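Local coordinates for protein 2-oxoglutarate carboxylase small subunit (Hydrogenobacter thermophilus, PDB 7KCT) that forms the small subunit of a carboxylase and has the biotin carboxylase architecture, with an ATP-grasp domain that holds bound ADP, at residues A[162-168]-A[204-210]; A[433-438]-A[448-452]; A[11-17]-A[81-87]; A[23-28]-A[49-54]. Residue numbers count along the deposited sequence, not the author numbering.

How the contacts relate
Near the N terminus, contact 3 pairs strands 13-16 and 85-87 in the parallel sheet of the biotin carboxylase N-terminal domain, closing a loop of 63 residues. Contact 4 is nested inside that loop, where helix 20-32 meets helix 49-53. The two touch, as Val16 packs on Ala23, Val26 and Ile27, and His87 on Val26. Further along, contact 1 closes its own 35-residue loop by joining strands 163-167 and 205-209 of the ATP-grasp domain at one of the two ADP pockets, with its centre about 39 Å from that of contact 3. Contact 2 follows in series as a short closure between helices of the C-terminal domain; its nearest atoms lie about 6 Å from contact 1.

Contact 1 (A[162-168]-A[204-210]); sequences PVLLKAS and DLLLEKY. With ADP (adenosine-5'-diphosphate), chain C.
Leu165 and Leu207 form a non-hydrogen-bonded antiparallel pair (CA-CA 4.7 Å), with Leu165 CD2 4.2 Å from Leu207 CB; Val163 CB also meets Leu207 CD2 at 3.7 Å, and helix 182-200 packs on Leu165. The extended strands 163-167 and 205-209 run at 153°, their axes 4.6 Å apart. The hydrogen-bonded pairs are Leu164-Glu208 (Leu164 N to Glu208 O 2.7 Å, Glu208 N to Leu164 O 2.9 Å) and Lys166-Leu206 (Lys166 N to Leu206 O 3.0 Å, Leu206 N to Lys166 O 2.8 Å). Ser168 N to Asp204 O (2.9 Å) and Tyr210 N to Pro162 O (3.1 Å) extend the pairing at the ends. Leu164, Lys166, Leu206 and Glu208 point to the nucleotide side. There Leu164 CD2 lies 3.3 Å from ADP C5. Lys166 (mtpt) brings NZ to Glu208 OE2 (3.1 Å, a salt bridge), ADP N7 (2.9 Å) and ADP O2A (2.7 Å), while a water links NZ to Glu208 OE1. ADP N6 donates to Glu208 OE2 (2.7 Å) and Lys209 O (3.1 Å), so a carboxylate and a backbone carbonyl recognise the amino group, as in the nucleotide site of ATP-grasp enzymes.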
# COMPACT_ATOMS: atom_id res chain seq x y z
N PRO A 162 -8.14 -43.63 2.94
CA PRO A 162 -9.32 -42.74 2.94
C PRO A 162 -9.65 -42.15 1.56
O PRO A 162 -8.76 -42.06 0.73
CB PRO A 162 -8.92 -41.64 3.92
CG PRO A 162 -7.41 -41.56 3.81
CD PRO A 162 -6.97 -43.02 3.59
N VAL A 163 -10.91 -41.78 1.33
CA VAL A 163 -11.34 -41.13 0.10
C VAL A 163 -12.16 -39.91 0.47
O VAL A 163 -12.57 -39.72 1.62
CB VAL A 163 -12.17 -42.06 -0.81
CG1 VAL A 163 -11.41 -43.31 -1.16
CG2 VAL A 163 -13.52 -42.38 -0.18
N LEU A 164 -12.43 -39.09 -0.55
CA LEU A 164 -13.15 -37.82 -0.42
C LEU A 164 -14.30 -37.80 -1.43
O LEU A 164 -14.08 -38.01 -2.63
CB LEU A 164 -12.21 -36.65 -0.69
CG LEU A 164 -12.63 -35.25 -0.31
CD1 LEU A 164 -12.82 -35.18 1.19
CD2 LEU A 164 -11.55 -34.35 -0.72
N LEU A 165 -15.52 -37.57 -0.96
CA LEU A 165 -16.61 -37.21 -1.84
C LEU A 165 -16.63 -35.69 -2.08
O LEU A 165 -16.34 -34.89 -1.18
CB LEU A 165 -17.93 -37.67 -1.23
CG LEU A 165 -18.09 -39.15 -0.94
CD1 LEU A 165 -19.35 -39.32 -0.12
CD2 LEU A 165 -18.15 -39.90 -2.26
N LYS A 166 -16.92 -35.30 -3.32
CA LYS A 166 -17.01 -33.89 -3.69
C LYS A 166 -18.19 -33.67 -4.63
O LYS A 166 -18.44 -34.50 -5.52
CB LYS A 166 -15.73 -33.43 -4.38
CG LYS A 166 -14.48 -33.76 -3.60
CD LYS A 166 -13.18 -33.50 -4.34
CE LYS A 166 -12.85 -32.04 -4.48
NZ LYS A 166 -11.44 -31.79 -4.92
N ALA A 167 -18.88 -32.54 -4.46
CA ALA A 167 -19.88 -32.10 -5.42
C ALA A 167 -19.18 -31.72 -6.72
O ALA A 167 -18.29 -30.87 -6.72
CB ALA A 167 -20.66 -30.91 -4.86
N SER A 168 -19.59 -32.34 -7.84
CA SER A 168 -18.93 -32.01 -9.10
C SER A 168 -19.30 -30.60 -9.56
O SER A 168 -18.55 -29.98 -10.32
CB SER A 168 -19.27 -33.04 -10.19
OG SER A 168 -18.25 -33.01 -11.18
N ASP A 204 -24.75 -34.26 -8.06
CA ASP A 204 -23.80 -35.25 -8.54
C ASP A 204 -22.46 -35.17 -7.81
O ASP A 204 -21.87 -34.10 -7.71
CB ASP A 204 -23.55 -35.06 -10.04
CG ASP A 204 -24.82 -35.05 -10.85
OD1 ASP A 204 -25.84 -35.60 -10.39
OD2 ASP A 204 -24.80 -34.46 -11.95
N LEU A 205 -21.96 -36.33 -7.38
CA LEU A 205 -20.72 -36.41 -6.63
C LEU A 205 -19.66 -37.15 -7.44
O LEU A 205 -19.98 -37.98 -8.29
CB LEU A 205 -20.94 -37.13 -5.29
CG LEU A 205 -22.11 -36.60 -4.44
CD1 LEU A 205 -22.36 -37.51 -3.25
CD2 LEU A 205 -21.85 -35.22 -3.98
N LEU A 206 -18.41 -36.78 -7.22
CA LEU A 206 -17.27 -37.59 -7.60
C LEU A 206 -16.55 -38.07 -6.34
O LEU A 206 -16.76 -37.55 -5.23
CB LEU A 206 -16.32 -36.81 -8.52
CG LEU A 206 -15.55 -35.59 -8.01
CD1 LEU A 206 -14.37 -36.06 -7.15
CD2 LEU A 206 -15.04 -34.76 -9.15
N LEU A 207 -15.67 -39.03 -6.53
CA LEU A 207 -14.89 -39.61 -5.45
C LEU A 207 -13.44 -39.53 -5.84
O LEU A 207 -13.10 -39.86 -6.98
CB LEU A 207 -15.32 -41.06 -5.21
CG LEU A 207 -14.73 -41.83 -4.03
CD1 LEU A 207 -15.56 -43.10 -3.78
CD2 LEU A 207 -13.32 -42.18 -4.28
N GLU A 208 -12.58 -39.10 -4.92
CA GLU A 208 -11.16 -39.19 -5.16
C GLU A 208 -10.41 -39.60 -3.89
O GLU A 208 -10.94 -39.61 -2.80
CB GLU A 208 -10.60 -37.87 -5.73
CG GLU A 208 -10.89 -36.60 -4.97
CD GLU A 208 -10.35 -35.34 -5.71
OE1 GLU A 208 -10.51 -35.26 -6.95
OE2 GLU A 208 -9.81 -34.43 -5.06
N LYS A 209 -9.16 -40.00 -4.10
CA LYS A 209 -8.29 -40.38 -3.01
C LYS A 209 -8.16 -39.19 -2.08
O LYS A 209 -7.89 -38.07 -2.51
CB LYS A 209 -6.92 -40.77 -3.56
CG LYS A 209 -5.89 -41.13 -2.52
CD LYS A 209 -6.28 -42.40 -1.80
CE LYS A 209 -5.69 -42.42 -0.40
NZ LYS A 209 -6.38 -43.42 0.44
N TYR A 210 -8.41 -39.42 -0.80
CA TYR A 210 -8.11 -38.37 0.16
C TYR A 210 -6.61 -38.32 0.41
O TYR A 210 -6.02 -39.29 0.93
CB TYR A 210 -8.83 -38.57 1.47
CG TYR A 210 -8.47 -37.45 2.42
CD1 TYR A 210 -8.98 -36.15 2.22
CD2 TYR A 210 -7.60 -37.66 3.49
CE1 TYR A 210 -8.65 -35.10 3.10
CE2 TYR A 210 -7.28 -36.63 4.38
CZ TYR A 210 -7.80 -35.35 4.18
OH TYR A 210 -7.43 -34.36 5.07
PB ADP C . -14.11 -25.84 -3.88
O1B ADP C . -15.22 -25.72 -2.90
O2B ADP C . -12.79 -25.11 -3.85
O3B ADP C . -14.56 -26.10 -5.31
PA ADP C . -12.06 -27.75 -4.14
O1A ADP C . -10.98 -26.82 -4.54
O2A ADP C . -12.08 -29.12 -4.80
O3A ADP C . -13.50 -27.54 -3.57
O5' ADP C . -11.18 -28.38 -2.60
C5' ADP C . -11.63 -27.72 -1.36
C4' ADP C . -10.48 -27.90 -0.44
O4' ADP C . -10.66 -29.25 0.05
C3' ADP C . -9.17 -27.83 -1.13
O3' ADP C . -8.58 -26.53 -0.98
C2' ADP C . -8.39 -28.78 -0.22
O2' ADP C . -8.12 -28.18 1.10
C1' ADP C . -9.38 -29.87 0.09
N9 ADP C . -9.29 -30.97 -0.90
C8 ADP C . -9.85 -31.07 -2.18
N7 ADP C . -9.56 -32.27 -2.75
C5 ADP C . -8.76 -32.93 -1.82
C6 ADP C . -8.14 -34.21 -1.83
N6 ADP C . -8.27 -35.02 -2.92
N1 ADP C . -7.37 -34.62 -0.79
C2 ADP C . -7.32 -33.75 0.25
N3 ADP C . -7.86 -32.53 0.40
C4 ADP C . -8.59 -32.14 -0.67
O HOH W 1 -11.43 -32.58 -7.46

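Contact 2 (A[433-438]-A[448-452]); sequences IMKDKD and YLEEH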
# COMPACT_ATOMS: atom_id res chain seq x y z
N ILE A 433 -1.38 -16.72 14.27
CA ILE A 433 -0.75 -17.49 13.21
C ILE A 433 0.61 -16.90 12.85
O ILE A 433 1.62 -17.61 12.75
CB ILE A 433 -1.69 -17.57 11.99
CG1 ILE A 433 -3.01 -18.26 12.39
CG2 ILE A 433 -1.01 -18.28 10.86
CD1 ILE A 433 -4.07 -18.33 11.28
N MET A 434 0.67 -15.57 12.70
CA MET A 434 1.93 -14.94 12.35
C MET A 434 2.98 -15.13 13.45
O MET A 434 4.17 -15.15 13.16
CB MET A 434 1.72 -13.44 12.10
CG MET A 434 0.79 -13.09 10.92
SD MET A 434 1.34 -13.88 9.38
CE MET A 434 -0.13 -14.72 8.81
N LYS A 435 2.56 -15.29 14.70
CA LYS A 435 3.50 -15.55 15.79
C LYS A 435 3.83 -17.03 15.98
O LYS A 435 4.68 -17.38 16.81
CB LYS A 435 2.90 -15.01 17.10
CG LYS A 435 2.80 -13.51 17.21
CD LYS A 435 1.96 -13.21 18.47
CE LYS A 435 2.01 -11.75 18.82
NZ LYS A 435 1.08 -11.44 19.95
N ASP A 436 3.13 -17.92 15.29
CA ASP A 436 3.30 -19.34 15.54
C ASP A 436 4.60 -19.86 14.92
O ASP A 436 4.89 -19.58 13.76
CB ASP A 436 2.11 -20.09 14.98
CG ASP A 436 2.31 -21.60 15.01
OD1 ASP A 436 2.46 -22.15 16.11
OD2 ASP A 436 2.31 -22.24 13.92
N LYS A 437 5.36 -20.66 15.69
CA LYS A 437 6.65 -21.13 15.18
C LYS A 437 6.49 -21.97 13.93
O LYS A 437 7.29 -21.87 13.01
CB LYS A 437 7.39 -21.98 16.21
CG LYS A 437 8.86 -22.33 15.91
CD LYS A 437 9.35 -23.38 16.94
CE LYS A 437 10.93 -23.36 16.97
NZ LYS A 437 11.58 -23.18 15.68
N ASP A 438 5.51 -22.88 13.89
CA ASP A 438 5.34 -23.70 12.69
C ASP A 438 5.08 -22.81 11.47
O ASP A 438 5.74 -22.95 10.44
CB ASP A 438 4.20 -24.68 12.91
CG ASP A 438 4.63 -25.91 13.74
OD1 ASP A 438 5.84 -26.07 14.03
OD2 ASP A 438 3.75 -26.71 14.10
N TYR A 448 -3.84 -27.29 9.25
CA TYR A 448 -3.18 -26.37 10.18
C TYR A 448 -4.05 -25.93 11.34
O TYR A 448 -3.61 -25.97 12.49
CB TYR A 448 -2.68 -25.15 9.43
CG TYR A 448 -1.98 -24.17 10.34
CD1 TYR A 448 -0.62 -24.28 10.59
CD2 TYR A 448 -2.70 -23.18 11.00
CE1 TYR A 448 0.01 -23.37 11.45
CE2 TYR A 448 -2.09 -22.30 11.85
CZ TYR A 448 -0.74 -22.39 12.07
OH TYR A 448 -0.15 -21.49 12.91
N LEU A 449 -5.28 -25.46 11.08
CA LEU A 449 -6.08 -24.88 12.15
C LEU A 449 -6.56 -25.96 13.14
O LEU A 449 -6.62 -25.72 14.36
CB LEU A 449 -7.26 -24.10 11.58
CG LEU A 449 -6.93 -22.73 10.97
CD1 LEU A 449 -8.15 -22.09 10.32
CD2 LEU A 449 -6.29 -21.76 12.00
N GLU A 450 -6.89 -27.15 12.64
CA GLU A 450 -7.24 -28.25 13.53
C GLU A 450 -6.06 -28.72 14.38
O GLU A 450 -6.26 -29.27 15.47
CB GLU A 450 -7.77 -29.41 12.70
CG GLU A 450 -9.01 -29.08 11.86
CD GLU A 450 -9.21 -30.06 10.69
OE1 GLU A 450 -8.50 -29.94 9.66
OE2 GLU A 450 -10.07 -30.96 10.82
N GLU A 451 -4.84 -28.55 13.90
CA GLU A 451 -3.63 -29.01 14.56
C GLU A 451 -2.95 -27.94 15.42
O GLU A 451 -1.93 -28.24 16.05
CB GLU A 451 -2.64 -29.51 13.52
CG GLU A 451 -3.16 -30.72 12.71
CD GLU A 451 -2.18 -31.13 11.62
OE1 GLU A 451 -1.29 -30.31 11.26
OE2 GLU A 451 -2.32 -32.28 11.13
N HIS A 452 -3.47 -26.71 15.46
CA HIS A 452 -2.88 -25.65 16.27
C HIS A 452 -3.97 -24.95 17.05
O HIS A 452 -4.30 -23.78 16.79
CB HIS A 452 -2.08 -24.67 15.41
CG HIS A 452 -0.88 -25.29 14.77
ND1 HIS A 452 -0.98 -26.18 13.71
CD2 HIS A 452 0.43 -25.22 15.07
CE1 HIS A 452 0.22 -26.60 13.38
NE2 HIS A 452 1.10 -26.02 14.18
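Both nitrogens of the His452 imidazole act as donors, a state consistent with a protonated ring: NE2 gives a hydrogen bond to Asp438 OD2 (2.7 Å, N-H...O 168°), while ND1 turns back to Tyr448 O (2.9 Å) within its own short, weakly bonded helical turn. A second carboxylate lies alongside. Asp436 OD2 accepts the Tyr448 hydroxyl, with OH 2.8 Å from OD2, and the same oxygen caps the N terminus of helix 437-441 by receiving Phe439 N. Asp436 is thus the N-cap of helix 437-441, in the short link after helix 427-435, and the tyrosine is tied to that junction. This joins the junction of helices 427-435 and 437-441 to the helical turn 448-451, ten residues beyond Asp438, in the biotin carboxylase C-terminal domain. Next to the polar pairs the contact is apolar: Ile433 CG1 lies 4.2 Å from Tyr448 CE2, and Ile433 CD1 meets Leu449 CD2 at 4.1 Å. Phe439 packs on both Ile433 and Tyr448, and Val455 on Tyr448 and Leu449.

Contact 3 (A[11-17]-A[81-87]); sequences FKKVLVA and VGAEAIH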
# COMPACT_ATOMS: atom_id res chain seq x y z
N PHE A 11 -12.79 0.25 -23.85
CA PHE A 11 -14.18 0.51 -23.56
C PHE A 11 -14.40 1.93 -23.01
O PHE A 11 -13.59 2.43 -22.29
CB PHE A 11 -14.69 -0.45 -22.49
CG PHE A 11 -14.39 -1.88 -22.77
CD1 PHE A 11 -14.96 -2.50 -23.81
CD2 PHE A 11 -13.56 -2.57 -21.97
CE1 PHE A 11 -14.71 -3.81 -24.07
CE2 PHE A 11 -13.29 -3.87 -22.21
CZ PHE A 11 -13.86 -4.50 -23.27
N LYS A 12 -15.50 2.55 -23.34
CA LYS A 12 -15.82 3.83 -22.80
C LYS A 12 -16.50 3.63 -21.47
O LYS A 12 -16.36 4.43 -20.62
CB LYS A 12 -16.76 4.58 -23.71
CG LYS A 12 -16.12 5.33 -24.85
CD LYS A 12 -17.15 5.57 -25.93
CE LYS A 12 -16.56 6.14 -27.21
NZ LYS A 12 -17.11 7.49 -27.47
N LYS A 13 -17.25 2.55 -21.30
CA LYS A 13 -17.96 2.34 -20.06
C LYS A 13 -18.05 0.84 -19.69
O LYS A 13 -18.30 0.04 -20.53
CB LYS A 13 -19.36 2.92 -20.17
CG LYS A 13 -20.19 2.82 -18.92
CD LYS A 13 -21.58 3.38 -19.09
CE LYS A 13 -21.55 4.85 -19.37
NZ LYS A 13 -22.87 5.45 -19.24
N VAL A 14 -17.81 0.50 -18.42
CA VAL A 14 -17.85 -0.87 -17.93
C VAL A 14 -18.83 -0.92 -16.76
O VAL A 14 -18.75 -0.08 -15.84
CB VAL A 14 -16.46 -1.37 -17.47
CG1 VAL A 14 -16.55 -2.73 -16.73
CG2 VAL A 14 -15.52 -1.41 -18.60
N LEU A 15 -19.71 -1.91 -16.78
CA LEU A 15 -20.57 -2.25 -15.65
C LEU A 15 -19.91 -3.36 -14.81
O LEU A 15 -19.43 -4.38 -15.34
CB LEU A 15 -21.93 -2.66 -16.17
CG LEU A 15 -23.04 -2.94 -15.15
CD1 LEU A 15 -24.48 -2.79 -15.68
CD2 LEU A 15 -22.93 -4.32 -14.49
N VAL A 16 -19.86 -3.14 -13.49
CA VAL A 16 -19.24 -4.06 -12.53
C VAL A 16 -20.39 -4.81 -11.88
O VAL A 16 -21.17 -4.22 -11.14
CB VAL A 16 -18.42 -3.28 -11.51
CG1 VAL A 16 -17.79 -4.21 -10.55
CG2 VAL A 16 -17.37 -2.37 -12.22
N ALA A 17 -20.55 -6.09 -12.17
CA ALA A 17 -21.71 -6.84 -11.67
C ALA A 17 -21.35 -7.54 -10.36
O ALA A 17 -21.22 -8.77 -10.28
CB ALA A 17 -22.21 -7.83 -12.72
N VAL A 81 -27.71 1.75 -20.39
CA VAL A 81 -26.80 2.85 -20.07
C VAL A 81 -25.62 2.95 -21.01
O VAL A 81 -24.75 3.80 -20.82
CB VAL A 81 -26.30 2.76 -18.61
CG1 VAL A 81 -27.48 2.62 -17.65
CG2 VAL A 81 -25.33 1.64 -18.42
N GLY A 82 -25.56 2.11 -22.02
CA GLY A 82 -24.44 2.11 -22.94
C GLY A 82 -23.12 1.57 -22.42
O GLY A 82 -22.07 1.97 -22.93
N ALA A 83 -23.13 0.66 -21.43
CA ALA A 83 -21.91 -0.04 -21.05
C ALA A 83 -21.54 -1.03 -22.15
O ALA A 83 -22.38 -1.81 -22.60
CB ALA A 83 -22.09 -0.78 -19.71
N GLU A 84 -20.27 -1.04 -22.54
CA GLU A 84 -19.82 -1.93 -23.60
C GLU A 84 -19.34 -3.28 -23.07
O GLU A 84 -19.15 -4.21 -23.87
CB GLU A 84 -18.72 -1.21 -24.41
CG GLU A 84 -19.19 0.21 -24.89
CD GLU A 84 -18.11 1.09 -25.55
OE1 GLU A 84 -16.93 0.98 -25.17
OE2 GLU A 84 -18.46 1.92 -26.42
N ALA A 85 -19.12 -3.40 -21.76
CA ALA A 85 -18.51 -4.57 -21.17
C ALA A 85 -18.94 -4.67 -19.72
O ALA A 85 -19.29 -3.67 -19.09
CB ALA A 85 -16.97 -4.51 -21.27
N ILE A 86 -18.91 -5.90 -19.22
CA ILE A 86 -19.32 -6.24 -17.86
C ILE A 86 -18.19 -7.02 -17.21
O ILE A 86 -17.70 -8.00 -17.77
CB ILE A 86 -20.61 -7.07 -17.81
CG1 ILE A 86 -21.82 -6.29 -18.28
CG2 ILE A 86 -20.98 -7.56 -16.37
CD1 ILE A 86 -23.12 -7.04 -18.29
N HIS A 87 -17.78 -6.58 -16.02
CA HIS A 87 -16.84 -7.36 -15.25
C HIS A 87 -17.59 -8.08 -14.12
O HIS A 87 -18.23 -7.39 -13.31
CB HIS A 87 -15.72 -6.48 -14.68
CG HIS A 87 -14.55 -7.28 -14.20
ND1 HIS A 87 -14.71 -8.32 -13.32
CD2 HIS A 87 -13.22 -7.19 -14.43
CE1 HIS A 87 -13.54 -8.86 -13.06
NE2 HIS A 87 -12.62 -8.20 -13.72
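Backbone hydrogen bonds set the register of two parallel strands, 13-16 and 85-87, whose axes approach to 4.6 Å at 35°. Leu15 N binds Ala85 O (2.9 Å), Leu15 O receives His87 N (2.8 Å), and Ala17 N continues to His87 O (2.9 Å); just before the strand, Glu84 N reaches Lys13 O (3.0 Å). Side chains add two bonds at the strand entry. Glu84 OE1 accepts Lys12 N (2.8 Å), and Lys13 NZ reaches Val81 O (3.0 Å), a carbonyl beside the Schellman turn where Gly82 ends helix 71-81; Glu56 forms a salt bridge with the same lysine. Apolar contacts line both faces. Ala85 CB sits over the Phe11 ring in a CH-pi contact, 3.6 Å from its centroid, and Val14 CG2 is 4.3 Å from Ala85 CB. On the opposite face Leu15 CB meets Ala83 CB (4.0 Å) and Ile86 CG1 (4.2 Å), under helix 71-81. The strands are neighbours at the middle of the five-stranded, Rossmann-like parallel sheet of the N-terminal domain. Main-chain bonds fix this pairing in a largely apolar core, His87 being a buried polar exception bonded to Gly89 and Gln320, with charges confined to the N-terminal end.

Contact 4 (A[23-28]-A[49-54]); sequences ACRVIR and RHVKMA
Two alpha-helical segments, 23-28 and 49-53, run nearly parallel (17°) with axes 9.4 Å apart, meeting through side chains that pack on each other and on facing backbone. Arg49 starts the second helix: its CG lies 3.9 Å from Cys24 SG, while its guanidinium leads away to Glu419 of the second subunit. His50, at chi1 p, comes closest by backbone, its CA 5.3 Å from Cys24 CA; His50 CB touches Ala23 CB at 3.7 Å, its O lies 3.5 Å from Ile27 CD1, and its NE2 binds Ile40 O. Met53 (mtp) fills the middle of the interface. Its SD is 3.7 Å from Cys24 SG (chi1 m), and its CE lies 3.6 Å from Ile27 CG2 and over a face of the Arg28 guanidinium, which bonds to Thr417 of the second subunit. At Ala54 the chain leaves helical angles, its CB 4.2 Å from Ile27 CD1. Consecutive beta-alpha-beta crossovers of the Rossmann-like N-terminal domain supply the two helices: helix 20-32 lies against strand 13-16, helix 49-53 against strand 36-41.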
# COMPACT_ATOMS: atom_id res chain seq x y z
N ALA A 23 -15.66 -5.16 -6.17
CA ALA A 23 -16.22 -4.14 -7.05
C ALA A 23 -15.34 -2.88 -6.97
O ALA A 23 -15.03 -2.29 -8.01
CB ALA A 23 -17.68 -3.86 -6.70
N CYS A 24 -14.83 -2.56 -5.77
CA CYS A 24 -13.93 -1.41 -5.65
C CYS A 24 -12.63 -1.63 -6.41
O CYS A 24 -12.14 -0.71 -7.08
CB CYS A 24 -13.65 -1.10 -4.18
SG CYS A 24 -15.14 -0.51 -3.29
N ARG A 25 -12.07 -2.83 -6.32
CA ARG A 25 -10.85 -3.19 -7.05
C ARG A 25 -11.02 -3.03 -8.55
O ARG A 25 -10.12 -2.52 -9.24
CB ARG A 25 -10.49 -4.64 -6.68
CG ARG A 25 -9.45 -5.26 -7.57
CD ARG A 25 -8.07 -4.78 -7.18
NE ARG A 25 -6.98 -5.31 -7.99
CZ ARG A 25 -6.46 -4.70 -9.05
NH1 ARG A 25 -6.96 -3.54 -9.47
NH2 ARG A 25 -5.41 -5.27 -9.65
N VAL A 26 -12.13 -3.49 -9.09
CA VAL A 26 -12.37 -3.33 -10.51
C VAL A 26 -12.61 -1.86 -10.87
O VAL A 26 -12.11 -1.37 -11.89
CB VAL A 26 -13.55 -4.22 -10.94
CG1 VAL A 26 -13.96 -3.94 -12.37
CG2 VAL A 26 -13.18 -5.74 -10.75
N ILE A 27 -13.42 -1.15 -10.07
CA ILE A 27 -13.67 0.26 -10.33
C ILE A 27 -12.37 1.04 -10.38
O ILE A 27 -12.20 1.92 -11.24
CB ILE A 27 -14.64 0.88 -9.31
CG1 ILE A 27 -16.02 0.34 -9.55
CG2 ILE A 27 -14.62 2.43 -9.44
CD1 ILE A 27 -16.98 0.53 -8.45
N ARG A 28 -11.44 0.74 -9.49
CA ARG A 28 -10.17 1.46 -9.49
C ARG A 28 -9.38 1.22 -10.77
O ARG A 28 -8.74 2.14 -11.30
CB ARG A 28 -9.31 1.04 -8.28
CG ARG A 28 -7.94 1.70 -8.30
CD ARG A 28 -7.16 1.74 -6.97
NE ARG A 28 -8.00 2.14 -5.85
CZ ARG A 28 -8.50 3.35 -5.67
NH1 ARG A 28 -8.23 4.32 -6.52
NH2 ARG A 28 -9.30 3.60 -4.64
N ARG A 49 -19.62 1.51 -0.40
CA ARG A 49 -18.48 2.22 -0.98
C ARG A 49 -18.39 2.06 -2.50
O ARG A 49 -18.03 3.01 -3.20
CB ARG A 49 -17.21 1.73 -0.29
CG ARG A 49 -15.98 2.37 -0.82
CD ARG A 49 -16.01 3.89 -0.69
NE ARG A 49 -16.54 4.34 0.60
CZ ARG A 49 -16.78 5.62 0.92
NH1 ARG A 49 -16.60 6.62 0.05
NH2 ARG A 49 -17.28 5.90 2.12
N HIS A 50 -18.70 0.86 -3.04
CA HIS A 50 -18.62 0.71 -4.49
C HIS A 50 -19.62 1.59 -5.21
O HIS A 50 -19.34 2.05 -6.31
CB HIS A 50 -18.79 -0.76 -4.91
CG HIS A 50 -20.19 -1.33 -4.81
ND1 HIS A 50 -20.75 -1.78 -3.64
CD2 HIS A 50 -21.08 -1.62 -5.78
CE1 HIS A 50 -21.95 -2.28 -3.88
NE2 HIS A 50 -22.15 -2.24 -5.19
N VAL A 51 -20.78 1.86 -4.58
CA VAL A 51 -21.77 2.80 -5.12
C VAL A 51 -21.24 4.23 -5.11
O VAL A 51 -21.48 4.97 -6.06
CB VAL A 51 -23.10 2.67 -4.34
CG1 VAL A 51 -24.14 3.81 -4.74
CG2 VAL A 51 -23.67 1.25 -4.52
N LYS A 52 -20.52 4.65 -4.06
CA LYS A 52 -19.95 6.00 -4.05
C LYS A 52 -18.83 6.16 -5.08
O LYS A 52 -18.70 7.23 -5.71
CB LYS A 52 -19.44 6.34 -2.65
CG LYS A 52 -20.55 6.68 -1.66
CD LYS A 52 -20.09 6.50 -0.19
CE LYS A 52 -21.03 7.22 0.79
NZ LYS A 52 -20.68 8.73 0.85
N MET A 53 -18.02 5.12 -5.28
CA MET A 53 -16.86 5.23 -6.17
C MET A 53 -17.27 5.22 -7.64
O MET A 53 -16.61 5.86 -8.45
CB MET A 53 -15.88 4.06 -5.94
CG MET A 53 -14.94 4.14 -4.79
SD MET A 53 -13.78 2.69 -4.64
CE MET A 53 -12.98 2.64 -6.19
N ALA A 54 -18.32 4.49 -8.00
CA ALA A 54 -18.72 4.39 -9.40
C ALA A 54 -19.20 5.75 -9.89
O ALA A 54 -19.67 6.58 -9.11
CB ALA A 54 -19.83 3.34 -9.56